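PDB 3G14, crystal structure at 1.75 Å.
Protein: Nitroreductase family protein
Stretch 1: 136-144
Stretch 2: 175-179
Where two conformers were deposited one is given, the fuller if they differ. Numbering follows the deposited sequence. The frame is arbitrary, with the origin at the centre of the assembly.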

# COMPACT_ATOMS: atom_id res chain seq x y z
N ALA B 136 25.24 5.16 -1.05
CA ALA B 136 25.37 4.49 -2.34
C ALA B 136 24.66 5.23 -3.47
O ALA B 136 25.24 5.38 -4.57
N LEU B 137 23.42 5.66 -3.20
CA LEU B 137 22.53 6.23 -4.22
C LEU B 137 22.51 7.77 -4.24
O LEU B 137 21.77 8.37 -5.01
N LYS B 138 23.32 8.37 -3.37
CA LYS B 138 23.52 9.82 -3.32
C LYS B 138 22.21 10.54 -2.95
O LYS B 138 21.84 11.56 -3.54
N ILE B 139 21.53 10.00 -1.94
CA ILE B 139 20.22 10.50 -1.50
C ILE B 139 20.46 11.50 -0.39
O ILE B 139 21.12 11.17 0.59
N PRO B 140 19.94 12.75 -0.52
CA PRO B 140 20.02 13.70 0.62
C PRO B 140 19.56 13.09 1.96
O PRO B 140 18.57 12.36 2.03
N ASP B 141 20.29 13.42 3.02
CA ASP B 141 20.08 12.79 4.33
C ASP B 141 18.78 13.22 5.02
O ASP B 141 18.38 12.58 5.99
N ASN B 142 18.11 14.25 4.53
CA ASN B 142 16.78 14.64 5.04
C ASN B 142 15.63 13.78 4.47
O ASN B 142 14.50 13.94 4.86
N LEU B 143 15.91 12.90 3.52
CA LEU B 143 14.90 12.01 2.99
C LEU B 143 14.99 10.64 3.66
O LEU B 143 15.94 10.37 4.37
N ARG B 144 13.99 9.78 3.40
CA ARG B 144 13.90 8.46 4.02
C ARG B 144 13.83 7.40 2.94
O ARG B 144 13.11 7.58 1.96
N ILE B 175 17.65 6.96 -12.31
CA ILE B 175 18.49 5.79 -12.63
C ILE B 175 19.80 5.91 -11.86
O ILE B 175 20.54 6.90 -12.05
N ASP B 176 20.03 4.93 -10.99
CA ASP B 176 21.27 4.69 -10.21
C ASP B 176 21.57 5.73 -9.12
O ASP B 176 22.18 5.39 -8.09
N LYS B 177 21.20 6.98 -9.37
CA LYS B 177 21.57 8.10 -8.55
C LYS B 177 20.38 9.06 -8.40
O LYS B 177 19.66 9.35 -9.35
N TRP B 178 20.17 9.53 -7.19
CA TRP B 178 19.12 10.50 -6.91
C TRP B 178 19.32 11.76 -7.76
O TRP B 178 20.41 12.34 -7.79
N GLY B 179 18.27 12.16 -8.48
CA GLY B 179 18.32 13.36 -9.33
C GLY B 179 18.66 13.12 -10.80
O GLY B 179 18.49 14.02 -11.62

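This is a small, mostly apolar contact in which one tryptophan, Trp178, lies against the turn that follows a helix, pinned by a single direct hydrogen bond and two bridging waters. The two stretches bury 345 Å² between them, both sides summed, and Trp178 has the largest share.

The backbone sets the position. Trp178 N donates to Leu137 O at 2.9 Å, and the N-H...O angle of 172° makes the bond nearly straight. Lys177 CA also approaches Leu137 O, at 3.6 Å, in a CA-H...O contact. One carbonyl near the end of the helix thus receives both neighbours. Lys138 then leaves helical geometry with positive phi, and the chain runs on past the indole.

Trp178 points its CA-to-CB bond toward stretch 1. Its chi1 is t and its chi2 is -99°. Pro140 sits over one face of the ring: Pro140 CD is 3.7 Å from the centroid of the Trp178 five-membered ring, 28° off the normal, a CH-pi contact. The closest pair there is Pro140 CD to Trp178 CD1, at 3.3 Å. The proline ring has a C-gamma exo pucker.

Pro140 also begins a type I turn that ends at Leu143, closed by Leu143 N to Pro140 O at 3.1 Å. The turn brings Leu143 back to the same indole. The CA-to-CB bond of Leu143 points toward stretch 2, with chi1 m and chi2 t, and Leu143 CD1 lies 3.4 Å from Trp178 CZ2, at the six-membered part of the ring system. Ile139 is also m and t; its CA-to-CB bond points sideways, and it makes a looser contact, with Ile139 CG1 4.2 Å from Trp178 CB. Asp141 and Asn142, in the middle of the turn, make no contact with stretch 2.

The Leu137 side chain reaches the backbone of Asp176: it is m, t, and Leu137 CD2 comes to 3.6 Å from Asp176 O. The CA-to-CB bond of Asp176 points away from stretch 1, and its OD1 is hydrogen-bonded elsewhere in the structure.

The two lysines meet through their aliphatic parts. Lys138 CD is 3.7 Å from Lys177 CE. Lys138 has chi1 m and the rest t; Lys177 is t throughout. Two conformers were deposited for Lys138.

Each water donates to a carbonyl from each stretch. Water 1 bridges Ala136 O at 2.9 Å and Asp176 O at 2.7 Å. Water 2 bridges Lys138 O at 2.7 Å and Trp178 O at 2.8 Å.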

# COMPACT_ATOMS: atom_id res chain seq x y z
CB ALA B 136 24.86 3.09 -2.27
CB LEU B 137 21.13 5.65 -4.05
CG LEU B 137 21.04 4.10 -3.96
CD1 LEU B 137 19.60 3.56 -3.96
CD2 LEU B 137 21.83 3.48 -5.09
CB LYS B 138 24.20 10.31 -4.61
CG LYS B 138 25.65 9.79 -4.71
CD LYS B 138 26.23 9.74 -6.12
CE LYS B 138 27.56 8.98 -6.14
NZ LYS B 138 28.34 9.25 -7.38
CB ILE B 139 19.33 9.34 -0.96
CG1 ILE B 139 19.06 8.29 -2.07
CG2 ILE B 139 18.02 9.91 -0.33
CD1 ILE B 139 18.37 7.04 -1.60
CB PRO B 140 19.09 14.85 0.20
CG PRO B 140 19.13 14.81 -1.32
CD PRO B 140 19.27 13.33 -1.69
CB ASP B 141 21.27 13.07 5.26
CG ASP B 141 21.56 11.92 6.23
OD1 ASP B 141 20.97 10.79 6.13
OD2 ASP B 141 22.41 12.16 7.11
CB ASN B 142 16.50 16.14 4.82
CG ASN B 142 16.48 16.51 3.32
OD1 ASN B 142 17.35 16.13 2.57
ND2 ASN B 142 15.43 17.18 2.89
CB LEU B 143 15.08 11.89 1.48
CG LEU B 143 15.01 13.24 0.75
CD1 LEU B 143 15.36 13.07 -0.73
CD2 LEU B 143 13.64 13.87 0.88
CB ARG B 144 12.69 8.35 4.96
CG ARG B 144 12.69 9.37 6.11
CD ARG B 144 13.89 9.25 7.05
NE ARG B 144 14.10 7.87 7.52
CZ ARG B 144 13.44 7.28 8.51
NH1 ARG B 144 12.50 7.92 9.19
NH2 ARG B 144 13.73 6.03 8.84
CB ILE B 175 18.74 5.63 -14.17
CG1 ILE B 175 19.64 4.42 -14.49
CG2 ILE B 175 19.34 6.92 -14.80
CD1 ILE B 175 19.11 3.07 -14.11
CB ASP B 176 22.50 4.52 -11.13
CG ASP B 176 22.50 3.20 -11.89
OD1 ASP B 176 21.86 2.22 -11.44
OD2 ASP B 176 23.16 3.14 -12.94
CB LYS B 177 22.75 8.85 -9.18
CG LYS B 177 23.16 10.07 -8.43
CD LYS B 177 24.33 10.75 -9.12
CE LYS B 177 24.66 12.09 -8.49
NZ LYS B 177 25.80 12.74 -9.17
CB TRP B 178 19.14 10.86 -5.41
CG TRP B 178 18.12 11.86 -5.02
CD1 TRP B 178 18.29 13.20 -4.84
CD2 TRP B 178 16.75 11.58 -4.73
NE1 TRP B 178 17.09 13.78 -4.48
CE2 TRP B 178 16.13 12.81 -4.41
CE3 TRP B 178 15.98 10.42 -4.75
CZ2 TRP B 178 14.78 12.90 -4.06
CZ3 TRP B 178 14.62 10.52 -4.44
CH2 TRP B 178 14.04 11.75 -4.08
O HOH W 1 24.53 6.43 -7.22
O HOH W 2 22.33 12.89 -5.84